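Probable Thioesterase (Bartonella henselae, PDB 3HM0) probably hydrolyses acyl-CoA thioesters as a hotdog-fold thioesterase. Local coordinates at residues R65-F70 against A141-A146; T79-G84 against L90-R95; T115-S118 against R124-M127. One frame throughout, in Å; residues are numbered along the deposited sequence.

Interaction 1: R65-F70 against A141-A146; sequences RGRSEF and AKVEIA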
ATOM      1  N   ARG A  65      13.399  -0.646  -0.057  1.00 29.42           N
ATOM      2  CA  ARG A  65      14.184   0.086   0.956  1.00 29.60           C
ATOM      3  C   ARG A  65      15.662  -0.292   0.917  1.00 29.63           C
ATOM      4  O   ARG A  65      16.536   0.576   1.006  1.00 29.35           O
ATOM      5  CB  ARG A  65      13.628  -0.134   2.383  1.00 29.43           C
ATOM      6  CG  ARG A  65      12.221   0.418   2.572  1.00 28.60           C
ATOM      7  CD  ARG A  65      11.813   0.494   4.034  1.00 28.57           C
ATOM      8  NE  ARG A  65      10.356   0.365   4.130  1.00 30.23           N
ATOM      9  CZ  ARG A  65       9.664   0.241   5.256  1.00 28.09           C
ATOM     10  NH1 ARG A  65       8.349   0.107   5.209  1.00 25.53           N
ATOM     11  NH2 ARG A  65      10.284   0.233   6.421  1.00 28.51           N
ATOM     12  N   GLY A  66      15.932  -1.587   0.781  1.00 29.77           N
ATOM     13  CA  GLY A  66      17.303  -2.090   0.706  1.00 29.76           C
ATOM     14  C   GLY A  66      18.035  -1.494  -0.478  1.00 29.74           C
ATOM     15  O   GLY A  66      19.134  -0.986  -0.329  1.00 29.65           O
ATOM     16  N   ARG A  67      17.400  -1.549  -1.648  1.00 29.80           N
ATOM     17  CA  ARG A  67      17.966  -1.040  -2.887  1.00 29.95           C
ATOM     18  C   ARG A  67      18.159   0.460  -2.823  1.00 30.63           C
ATOM     19  O   ARG A  67      19.226   0.934  -3.151  1.00 32.09           O
ATOM     20  CB  ARG A  67      17.095  -1.397  -4.101  1.00 29.26           C
ATOM     21  CG  ARG A  67      16.827  -2.893  -4.228  1.00 29.47           C
ATOM     22  CD  ARG A  67      16.372  -3.304  -5.610  1.00 28.54           C
ATOM     23  NE  ARG A  67      15.100  -2.692  -5.966  1.00 27.55           N
ATOM     24  CZ  ARG A  67      13.917  -3.202  -5.649  1.00 28.55           C
ATOM     25  NH1 ARG A  67      13.841  -4.341  -4.981  1.00 26.65           N
ATOM     26  NH2 ARG A  67      12.797  -2.568  -6.001  1.00 31.81           N
ATOM     27  N   SER A  68      17.141   1.210  -2.412  1.00 30.92           N
ATOM     28  CA  SER A  68      17.253   2.665  -2.285  1.00 31.37           C
ATOM     29  C   SER A  68      18.376   3.099  -1.340  1.00 32.13           C
ATOM     30  O   SER A  68      19.015   4.121  -1.573  1.00 32.58           O
ATOM     31  CB  SER A  68      15.944   3.276  -1.787  1.00 30.92           C
ATOM     32  OG  SER A  68      14.942   3.252  -2.767  1.00 29.66           O
ATOM     33  N   GLU A  69      18.588   2.334  -0.274  1.00 33.07           N
ATOM     34  CA  GLU A  69      19.583   2.677   0.723  1.00 34.90           C
ATOM     35  C   GLU A  69      20.974   2.346   0.208  1.00 36.58           C
ATOM     36  O   GLU A  69      21.961   2.980   0.605  1.00 36.98           O
ATOM     37  CB  GLU A  69      19.330   1.972   2.067  1.00 34.48           C
ATOM     38  CG  GLU A  69      18.070   2.421   2.825  1.00 33.59           C
ATOM     39  CD  GLU A  69      18.082   3.884   3.262  1.00 32.83           C
ATOM     40  OE1 GLU A  69      19.140   4.528   3.191  1.00 33.42           O
ATOM     41  OE2 GLU A  69      17.022   4.402   3.678  1.00 31.84           O
ATOM     42  N   PHE A  70      21.040   1.345  -0.666  1.00 38.02           N
ATOM     43  CA  PHE A  70      22.258   1.004  -1.382  1.00 39.32           C
ATOM     44  C   PHE A  70      22.606   2.197  -2.270  1.00 40.48           C
ATOM     45  O   PHE A  70      23.711   2.731  -2.192  1.00 40.47           O
ATOM     46  CB  PHE A  70      22.014  -0.252  -2.222  1.00 39.36           C
ATOM     47  CG  PHE A  70      23.237  -0.800  -2.890  1.00 39.33           C
ATOM     48  CD1 PHE A  70      23.929  -1.868  -2.324  1.00 40.09           C
ATOM     49  CD2 PHE A  70      23.677  -0.283  -4.102  1.00 39.74           C
ATOM     50  CE1 PHE A  70      25.060  -2.408  -2.945  1.00 39.29           C
ATOM     51  CE2 PHE A  70      24.807  -0.806  -4.726  1.00 40.31           C
ATOM     52  CZ  PHE A  70      25.502  -1.876  -4.141  1.00 39.81           C
ATOM     53  N   ALA A 141      15.520 -12.884  -2.761  1.00 26.54           N
ATOM     54  CA  ALA A 141      15.097 -12.398  -4.071  1.00 27.55           C
ATOM     55  C   ALA A 141      16.228 -12.078  -5.056  1.00 28.57           C
ATOM     56  O   ALA A 141      17.311 -11.611  -4.655  1.00 28.52           O
ATOM     57  CB  ALA A 141      14.161 -11.195  -3.917  1.00 27.31           C
ATOM     58  N   LYS A 142      15.957 -12.337  -6.338  1.00 29.15           N
ATOM     59  CA  LYS A 142      16.826 -11.930  -7.425  1.00 30.34           C
ATOM     60  C   LYS A 142      16.072 -10.907  -8.236  1.00 30.42           C
ATOM     61  O   LYS A 142      14.939 -11.131  -8.648  1.00 29.94           O
ATOM     62  CB  LYS A 142      17.239 -13.114  -8.312  1.00 31.17           C
ATOM     63  CG  LYS A 142      18.496 -13.887  -7.851  1.00 34.22           C
ATOM     64  CD  LYS A 142      18.167 -14.995  -6.832  1.00 39.23           C
ATOM     65  CE  LYS A 142      19.336 -15.262  -5.848  1.00 41.97           C
ATOM     66  NZ  LYS A 142      18.869 -15.668  -4.454  1.00 42.25           N
ATOM     67  N   VAL A 143      16.699  -9.756  -8.436  1.00 31.06           N
ATOM     68  CA  VAL A 143      16.006  -8.639  -9.037  1.00 31.64           C
ATOM     69  C   VAL A 143      16.820  -8.133 -10.203  1.00 32.68           C
ATOM     70  O   VAL A 143      18.038  -7.995 -10.103  1.00 33.48           O
ATOM     71  CB  VAL A 143      15.818  -7.498  -8.024  1.00 31.45           C
ATOM     72  CG1 VAL A 143      14.720  -6.616  -8.471  1.00 31.62           C
ATOM     73  CG2 VAL A 143      15.485  -8.044  -6.638  1.00 31.64           C
ATOM     74  N   GLU A 144      16.145  -7.851 -11.306  1.00 33.51           N
ATOM     75  CA  GLU A 144      16.754  -7.177 -12.441  1.00 34.20           C
ATOM     76  C   GLU A 144      16.226  -5.740 -12.584  1.00 34.16           C
ATOM     77  O   GLU A 144      15.019  -5.517 -12.714  1.00 34.17           O
ATOM     78  CB  GLU A 144      16.477  -7.967 -13.725  1.00 34.51           C
ATOM     79  CG  GLU A 144      17.332  -7.534 -14.909  1.00 36.54           C
ATOM     80  CD  GLU A 144      16.914  -8.185 -16.213  1.00 39.84           C
ATOM     81  OE1 GLU A 144      16.783  -9.441 -16.259  1.00 39.30           O
ATOM     82  OE2 GLU A 144      16.719  -7.421 -17.193  1.00 40.82           O
ATOM     83  N   ILE A 145      17.140  -4.776 -12.605  1.00 34.65           N
ATOM     84  CA  ILE A 145      16.794  -3.351 -12.647  1.00 34.97           C
ATOM     85  C   ILE A 145      17.312  -2.669 -13.904  1.00 34.88           C
ATOM     86  O   ILE A 145      18.495  -2.745 -14.199  1.00 35.38           O
ATOM     87  CB  ILE A 145      17.415  -2.614 -11.440  1.00 35.14           C
ATOM     88  CG1 ILE A 145      17.289  -3.442 -10.145  1.00 35.45           C
ATOM     89  CG2 ILE A 145      16.846  -1.215 -11.306  1.00 35.71           C
ATOM     90  CD1 ILE A 145      15.960  -3.354  -9.435  1.00 35.85           C
ATOM     91  N   ALA A 146      16.428  -2.003 -14.632  1.00 34.81           N
ATOM     92  CA  ALA A 146      16.807  -1.140 -15.746  1.00 35.41           C
ATOM     93  C   ALA A 146      16.624   0.345 -15.394  1.00 36.68           C
ATOM     94  O   ALA A 146      16.017   0.693 -14.360  1.00 36.94           O
ATOM     95  CB  ALA A 146      15.981  -1.473 -16.976  1.00 34.83           C
TER
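R67 meets V143 and I145 in a buried contact between the long helix and strand 136-149 of the antiparallel sheet, the pairing of elements that defines the hotdog fold. R67 CA and V143 CA are 10.0 Å apart, a usual spacing for a helix on a sheet, and the long R67 side chain bridges it. Its CG lies beside the backbone N and the chain then bends at CD (chi3 -63°), which brings the guanidinium up to the aliphatic branches of V143 and I145. The methyl tip of I145 comes obliquely to the bend: CD1 lies 3.6 Å from R67 NE and also touches R67 CD. From V143 the CG1 methyl sits over one face of the guanidinium, 4.1 Å above its plane and offset toward the rim. Aliphatic carbons thus pack against a charged group in the protein interior, and one of its nitrogens has a polar partner elsewhere: R67 NH1 hydrogen-bonds Q129 OE1 on strand 124-133. The third subunit adds H56 to the surroundings of R67. Helix 58-72 therefore lies across the sheet, its arginine set over strand 136-149 and touching side chains of both flanking strands, M127 of 124-133 and V94 of 90-101.

Interaction 2: T79-G84 against L90-R95; sequences TLLASG and LFFVVR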
ATOM      1  N   THR A  79      15.670  11.152  -6.255  1.00 38.91           N
ATOM      2  CA  THR A  79      15.449  12.570  -6.529  1.00 38.01           C
ATOM      3  C   THR A  79      16.482  13.120  -7.524  1.00 37.09           C
ATOM      4  O   THR A  79      16.128  13.911  -8.401  1.00 36.50           O
ATOM      5  CB  THR A  79      15.497  13.402  -5.239  1.00 38.42           C
ATOM      6  OG1 THR A  79      14.782  12.714  -4.202  1.00 39.38           O
ATOM      7  CG2 THR A  79      14.878  14.773  -5.473  1.00 38.14           C
ATOM      8  N   LEU A  80      17.739  12.694  -7.395  1.00 35.94           N
ATOM      9  CA  LEU A  80      18.798  13.165  -8.285  1.00 35.55           C
ATOM     10  C   LEU A  80      18.567  12.711  -9.717  1.00 34.95           C
ATOM     11  O   LEU A  80      18.532  13.539 -10.637  1.00 34.36           O
ATOM     12  CB  LEU A  80      20.157  12.691  -7.802  1.00 36.00           C
ATOM     13  CG  LEU A  80      21.340  13.601  -8.132  1.00 37.22           C
ATOM     14  CD1 LEU A  80      21.456  14.722  -7.086  1.00 37.41           C
ATOM     15  CD2 LEU A  80      22.610  12.757  -8.177  1.00 38.18           C
ATOM     16  N   LEU A  81      18.372  11.402  -9.889  1.00 34.23           N
ATOM     17  CA  LEU A  81      17.999  10.823 -11.179  1.00 34.10           C
ATOM     18  C   LEU A  81      16.710  11.409 -11.767  1.00 34.11           C
ATOM     19  O   LEU A  81      16.625  11.651 -12.985  1.00 34.25           O
ATOM     20  CB  LEU A  81      17.864   9.308 -11.059  1.00 34.23           C
ATOM     21  CG  LEU A  81      19.136   8.622 -10.550  1.00 34.07           C
ATOM     22  CD1 LEU A  81      18.812   7.248  -9.985  1.00 33.65           C
ATOM     23  CD2 LEU A  81      20.200   8.541 -11.636  1.00 32.73           C
ATOM     24  N   ALA A  82      15.721  11.664 -10.910  1.00 33.68           N
ATOM     25  CA  ALA A  82      14.432  12.187 -11.378  1.00 33.52           C
ATOM     26  C   ALA A  82      14.461  13.666 -11.681  1.00 33.49           C
ATOM     27  O   ALA A  82      13.577  14.158 -12.359  1.00 33.97           O
ATOM     28  CB  ALA A  82      13.341  11.904 -10.364  1.00 33.47           C
ATOM     29  N   SER A  83      15.446  14.383 -11.150  1.00 33.72           N
ATOM     30  CA  SER A  83      15.455  15.850 -11.206  1.00 33.90           C
ATOM     31  C   SER A  83      15.604  16.387 -12.621  1.00 34.27           C
ATOM     32  O   SER A  83      15.004  17.389 -12.963  1.00 34.68           O
ATOM     33  CB  SER A  83      16.553  16.427 -10.304  1.00 33.79           C
ATOM     34  OG  SER A  83      17.854  16.032 -10.730  1.00 34.42           O
ATOM     35  N   GLY A  84      16.383  15.698 -13.445  1.00 34.91           N
ATOM     36  CA  GLY A  84      16.698  16.165 -14.779  1.00 35.78           C
ATOM     37  C   GLY A  84      18.170  16.520 -14.915  1.00 36.65           C
ATOM     38  O   GLY A  84      18.643  16.792 -16.013  1.00 36.52           O
ATOM     39  N   LEU A  90      15.210  10.461 -15.046  1.00 39.21           N
ATOM     40  CA  LEU A  90      15.572   9.053 -15.140  1.00 38.86           C
ATOM     41  C   LEU A  90      15.047   8.297 -13.945  1.00 38.11           C
ATOM     42  O   LEU A  90      15.079   8.810 -12.836  1.00 38.63           O
ATOM     43  CB  LEU A  90      17.101   8.880 -15.261  1.00 38.76           C
ATOM     44  CG  LEU A  90      17.733   9.407 -16.560  1.00 39.52           C
ATOM     45  CD1 LEU A  90      19.262   9.470 -16.477  1.00 38.93           C
ATOM     46  CD2 LEU A  90      17.260   8.598 -17.789  1.00 37.94           C
ATOM     47  N   PHE A  91      14.561   7.081 -14.174  1.00 37.29           N
ATOM     48  CA  PHE A  91      13.961   6.285 -13.114  1.00 36.53           C
ATOM     49  C   PHE A  91      14.434   4.862 -13.229  1.00 36.50           C
ATOM     50  O   PHE A  91      14.561   4.334 -14.319  1.00 36.67           O
ATOM     51  CB  PHE A  91      12.424   6.287 -13.186  1.00 36.23           C
ATOM     52  CG  PHE A  91      11.790   7.659 -13.190  1.00 33.83           C
ATOM     53  CD1 PHE A  91      11.424   8.277 -11.996  1.00 33.28           C
ATOM     54  CD2 PHE A  91      11.531   8.310 -14.386  1.00 32.30           C
ATOM     55  CE1 PHE A  91      10.819   9.543 -11.986  1.00 31.77           C
ATOM     56  CE2 PHE A  91      10.935   9.574 -14.403  1.00 33.53           C
ATOM     57  CZ  PHE A  91      10.574  10.196 -13.195  1.00 33.34           C
ATOM     58  N   PHE A  92      14.705   4.241 -12.090  1.00 36.65           N
ATOM     59  CA  PHE A  92      14.899   2.808 -12.043  1.00 36.53           C
ATOM     60  C   PHE A  92      13.579   2.074 -12.289  1.00 36.72           C
ATOM     61  O   PHE A  92      12.489   2.619 -12.041  1.00 37.02           O
ATOM     62  CB  PHE A  92      15.503   2.402 -10.720  1.00 36.00           C
ATOM     63  CG  PHE A  92      16.948   2.723 -10.611  1.00 37.11           C
ATOM     64  CD1 PHE A  92      17.847   2.292 -11.583  1.00 37.42           C
ATOM     65  CD2 PHE A  92      17.430   3.453  -9.536  1.00 37.45           C
ATOM     66  CE1 PHE A  92      19.198   2.579 -11.478  1.00 37.62           C
ATOM     67  CE2 PHE A  92      18.790   3.733  -9.421  1.00 37.03           C
ATOM     68  CZ  PHE A  92      19.670   3.301 -10.383  1.00 37.48           C
ATOM     69  N   VAL A  93      13.682   0.865 -12.838  1.00 36.31           N
ATOM     70  CA  VAL A  93      12.513   0.031 -13.080  1.00 35.93           C
ATOM     71  C   VAL A  93      12.915  -1.405 -12.845  1.00 35.52           C
ATOM     72  O   VAL A  93      13.972  -1.859 -13.312  1.00 35.41           O
ATOM     73  CB  VAL A  93      11.976   0.165 -14.521  1.00 36.22           C
ATOM     74  CG1 VAL A  93      10.733  -0.714 -14.727  1.00 35.00           C
ATOM     75  CG2 VAL A  93      11.620   1.607 -14.822  1.00 38.02           C
ATOM     76  N   VAL A  94      12.078  -2.104 -12.090  1.00 34.89           N
ATOM     77  CA  VAL A  94      12.196  -3.537 -11.953  1.00 34.41           C
ATOM     78  C   VAL A  94      11.736  -4.177 -13.257  1.00 34.13           C
ATOM     79  O   VAL A  94      10.619  -3.943 -13.737  1.00 33.54           O
ATOM     80  CB  VAL A  94      11.406  -4.081 -10.757  1.00 34.29           C
ATOM     81  CG1 VAL A  94      11.746  -5.540 -10.542  1.00 33.87           C
ATOM     82  CG2 VAL A  94      11.740  -3.278  -9.496  1.00 34.51           C
ATOM     83  N   ARG A  95      12.630  -4.970 -13.831  1.00 34.02           N
ATOM     84  CA  ARG A  95      12.338  -5.682 -15.055  1.00 34.32           C
ATOM     85  C   ARG A  95      11.904  -7.118 -14.786  1.00 34.20           C
ATOM     86  O   ARG A  95      10.934  -7.614 -15.367  1.00 34.81           O
ATOM     87  CB  ARG A  95      13.567  -5.649 -15.942  1.00 34.82           C
ATOM     88  CG  ARG A  95      13.670  -4.393 -16.747  1.00 34.95           C
ATOM     89  CD  ARG A  95      12.676  -4.419 -17.866  1.00 37.15           C
ATOM     90  NE  ARG A  95      12.581  -3.088 -18.437  1.00 41.26           N
ATOM     91  CZ  ARG A  95      11.550  -2.275 -18.265  1.00 41.11           C
ATOM     92  NH1 ARG A  95      10.493  -2.665 -17.553  1.00 41.68           N
ATOM     93  NH2 ARG A  95      11.575  -1.079 -18.827  1.00 41.34           N
TER
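L81 and A82, near the end of the short helix 78-83, press against L90 to F92 at the start of strand 90-101, the outermost strand on its side of the sheet within the chain. The close part of the contact is centred on main chain. L90 N donates to L81 O at 2.8 Å, but the bond is bent (140° at the hydrogen), and the donor stands well above the carbonyl plane, 44° out of it. Beside this bond, L81 CB lies 3.3 Å from L90 O, and the CB atoms of the two leucines are 4.3 Å apart. Farther along the strand, one methyl of L81 reaches the F92 ring: L81 CD1 is 3.6 Å from F92 CE2, and the side chains meet at a slant. The CB of F91 points away from the helix, yet with CG anti to the carbonyl carbon (chi1 -55°) its ring returns far enough for CE1 to touch A82 CB at 3.8 Å. F91 also meets F50 of the third subunit edge-to-face, and A82 packs on that same phenylalanine.

The other side of the helix is looser and exposed. T79, L80 and S83 do not touch the strand. S83 folds back on its own turn, where its OG and its backbone N both donate to L80 O, while T79 OG1 hydrogen-bonds D108 OD2 of the second subunit. At G84 the chain leaves the helix with positive phi, a conformation suited to glycine.

The two segments are thus joined by a single, bent main-chain hydrogen bond and otherwise by apolar contacts; the directional hold is confined to L81 and L90, and the aromatic rings of F91 and F92 extend the contact through nondirectional apolar packing.

Interaction 3: T115-S118 against R124-M127; sequences TRIS and RFFM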
ATOM      1  N   THR A 115      21.535  -6.528   0.725  1.00 34.80           N
ATOM      2  CA  THR A 115      21.482  -6.143  -0.666  1.00 35.58           C
ATOM      3  C   THR A 115      22.898  -5.989  -1.201  1.00 36.73           C
ATOM      4  O   THR A 115      23.767  -5.418  -0.530  1.00 36.95           O
ATOM      5  CB  THR A 115      20.719  -4.809  -0.823  1.00 35.13           C
ATOM      6  OG1 THR A 115      19.419  -4.918  -0.231  1.00 34.01           O
ATOM      7  CG2 THR A 115      20.566  -4.435  -2.266  1.00 35.56           C
ATOM      8  N   ARG A 116      23.130  -6.526  -2.391  1.00 37.70           N
ATOM      9  CA  ARG A 116      24.333  -6.209  -3.132  1.00 39.71           C
ATOM     10  C   ARG A 116      24.044  -6.325  -4.621  1.00 40.65           C
ATOM     11  O   ARG A 116      23.136  -7.052  -5.020  1.00 40.92           O
ATOM     12  CB  ARG A 116      25.489  -7.121  -2.728  1.00 39.81           C
ATOM     13  CG  ARG A 116      25.331  -8.562  -3.189  1.00 41.77           C
ATOM     14  CD  ARG A 116      26.609  -9.331  -2.970  1.00 45.51           C
ATOM     15  NE  ARG A 116      26.468 -10.780  -3.160  1.00 48.84           N
ATOM     16  CZ  ARG A 116      27.485 -11.640  -3.080  1.00 49.86           C
ATOM     17  NH1 ARG A 116      28.714 -11.204  -2.817  1.00 51.02           N
ATOM     18  NH2 ARG A 116      27.282 -12.936  -3.259  1.00 50.71           N
ATOM     19  N   ILE A 117      24.792  -5.584  -5.434  1.00 41.94           N
ATOM     20  CA  ILE A 117      24.761  -5.768  -6.867  1.00 43.45           C
ATOM     21  C   ILE A 117      25.564  -7.035  -7.134  1.00 44.92           C
ATOM     22  O   ILE A 117      26.559  -7.305  -6.452  1.00 45.35           O
ATOM     23  CB  ILE A 117      25.336  -4.547  -7.617  1.00 43.36           C
ATOM     24  CG1 ILE A 117      24.308  -3.415  -7.641  1.00 43.07           C
ATOM     25  CG2 ILE A 117      25.687  -4.901  -9.070  1.00 43.53           C
ATOM     26  CD1 ILE A 117      24.857  -2.084  -8.117  1.00 44.00           C
ATOM     27  N   SER A 118      25.101  -7.846  -8.074  1.00 46.36           N
ATOM     28  CA  SER A 118      25.789  -9.088  -8.398  1.00 47.96           C
ATOM     29  C   SER A 118      26.217  -9.154  -9.873  1.00 49.12           C
ATOM     30  O   SER A 118      27.072  -9.974 -10.228  1.00 49.39           O
ATOM     31  CB  SER A 118      24.923 -10.294  -8.029  1.00 47.92           C
ATOM     32  OG  SER A 118      23.752 -10.352  -8.827  1.00 47.75           O
ATOM     33  N   ARG A 124      21.435  -2.573 -17.665  1.00 46.10           N
ATOM     34  CA  ARG A 124      20.693  -3.417 -16.707  1.00 45.13           C
ATOM     35  C   ARG A 124      21.658  -3.705 -15.570  1.00 43.98           C
ATOM     36  O   ARG A 124      22.857  -3.827 -15.802  1.00 44.28           O
ATOM     37  CB  ARG A 124      20.303  -4.803 -17.288  1.00 45.42           C
ATOM     38  CG  ARG A 124      19.903  -4.894 -18.754  1.00 46.83           C
ATOM     39  CD  ARG A 124      18.482  -4.411 -18.994  1.00 50.60           C
ATOM     40  NE  ARG A 124      17.492  -5.489 -18.933  1.00 52.69           N
ATOM     41  CZ  ARG A 124      16.273  -5.429 -19.483  1.00 53.53           C
ATOM     42  NH1 ARG A 124      15.878  -4.340 -20.139  1.00 53.11           N
ATOM     43  NH2 ARG A 124      15.436  -6.460 -19.377  1.00 52.80           N
ATOM     44  N   PHE A 125      21.156  -3.859 -14.350  1.00 42.36           N
ATOM     45  CA  PHE A 125      21.969  -4.480 -13.298  1.00 40.65           C
ATOM     46  C   PHE A 125      21.153  -5.445 -12.430  1.00 39.47           C
ATOM     47  O   PHE A 125      19.928  -5.391 -12.425  1.00 39.11           O
ATOM     48  CB  PHE A 125      22.740  -3.440 -12.471  1.00 40.48           C
ATOM     49  CG  PHE A 125      21.867  -2.556 -11.639  1.00 40.24           C
ATOM     50  CD1 PHE A 125      21.303  -1.406 -12.183  1.00 39.41           C
ATOM     51  CD2 PHE A 125      21.602  -2.876 -10.312  1.00 39.40           C
ATOM     52  CE1 PHE A 125      20.486  -0.595 -11.413  1.00 39.71           C
ATOM     53  CE2 PHE A 125      20.775  -2.060  -9.530  1.00 40.03           C
ATOM     54  CZ  PHE A 125      20.220  -0.926 -10.072  1.00 38.19           C
ATOM     55  N   PHE A 126      21.850  -6.329 -11.723  1.00 38.11           N
ATOM     56  CA  PHE A 126      21.239  -7.484 -11.083  1.00 37.11           C
ATOM     57  C   PHE A 126      21.547  -7.529  -9.583  1.00 37.11           C
ATOM     58  O   PHE A 126      22.716  -7.481  -9.168  1.00 36.90           O
ATOM     59  CB  PHE A 126      21.701  -8.785 -11.768  1.00 36.69           C
ATOM     60  CG  PHE A 126      21.271  -8.907 -13.214  1.00 35.75           C
ATOM     61  CD1 PHE A 126      21.941  -8.216 -14.223  1.00 35.25           C
ATOM     62  CD2 PHE A 126      20.194  -9.725 -13.568  1.00 34.46           C
ATOM     63  CE1 PHE A 126      21.527  -8.322 -15.578  1.00 36.46           C
ATOM     64  CE2 PHE A 126      19.783  -9.853 -14.910  1.00 34.95           C
ATOM     65  CZ  PHE A 126      20.441  -9.152 -15.916  1.00 34.65           C
ATOM     66  N   MET A 127      20.495  -7.620  -8.771  1.00 36.59           N
ATOM     67  CA  MET A 127      20.664  -7.622  -7.329  1.00 36.54           C
ATOM     68  C   MET A 127      20.212  -8.917  -6.647  1.00 36.61           C
ATOM     69  O   MET A 127      19.248  -9.578  -7.081  1.00 36.65           O
ATOM     70  CB  MET A 127      19.972  -6.398  -6.709  1.00 36.57           C
ATOM     71  CG  MET A 127      20.870  -5.183  -6.571  1.00 36.43           C
ATOM     72  SD  MET A 127      19.924  -3.684  -6.211  1.00 38.83           S
ATOM     73  CE  MET A 127      21.124  -2.625  -5.421  1.00 37.33           C
TER
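S118 grips the carbonyl oxygen of F126 twice. Its backbone N donates to F126 O at 2.6 Å in a nearly straight bond (166°) that arrives almost along the C=O axis, while its hydroxyl OG, 3.1 Å away, donates to the same oxygen from above the carbonyl plane. The second bond depends on chi1 of 66°, which sets OG between the backbone N and the carbonyl carbon, on the side of the partner strand. One residue back, I117 and M127 form an antiparallel non-hydrogen-bonded pair with their CA atoms 4.5 Å apart. The pair itself makes two CA-H...O contacts, I117 CA to F126 O and M127 CA to R116 O.

On the face carrying I117 and M127, the methionine runs extended beyond CG and its CE comes to rest 3.7 Å from T115 CG2 and 4.0 Å from I117 CG1. The F125 side chain crosses that of I117 at about a right angle, its CD2 lying 3.8 Å from I117 CG1, and M127 SD lies at the edge of the F125 ring, in its plane.

Farther out, T115 OG1 hydrogen-bonds Q129 NE2, and R116 NH1 bonds N34 O. F126 also makes a backbone hydrogen bond with R119; two consecutive residues facing one, with S118 at a near-zero psi, are consistent with a classic beta bulge before the hairpin turn. The hairpin of strands 110-120 and 124-133 is bordered by strand 37-42 along one side and strand 136-149 along the other, while R67 and F70 of helix 58-72 pack onto M127.

Overall arrangement
Interactions 1 and 3 are neighbours, their centres about 7 Å apart: R67 CD lies 3.6 Å from M127 SD, and E144 OE2 forms a 2.7 Å salt bridge with R124 NH2. Interaction 2 lies about 13 Å from interaction 1 and 16 Å from interaction 3, centre to centre. Adjacent strands join it to 141-146, and F92 CE1 reaches F125 CE1 at 3.4 Å. Interactions 2 and 3 both fall within the chain loop closed by interaction 1. Interactions 1 and 2 each border the third subunit, through H56 and F50 respectively. Related hotdog thioesterases hold their active sites at subunit interfaces, so these two contacts may lie near such a site here, though none is defined in this structure.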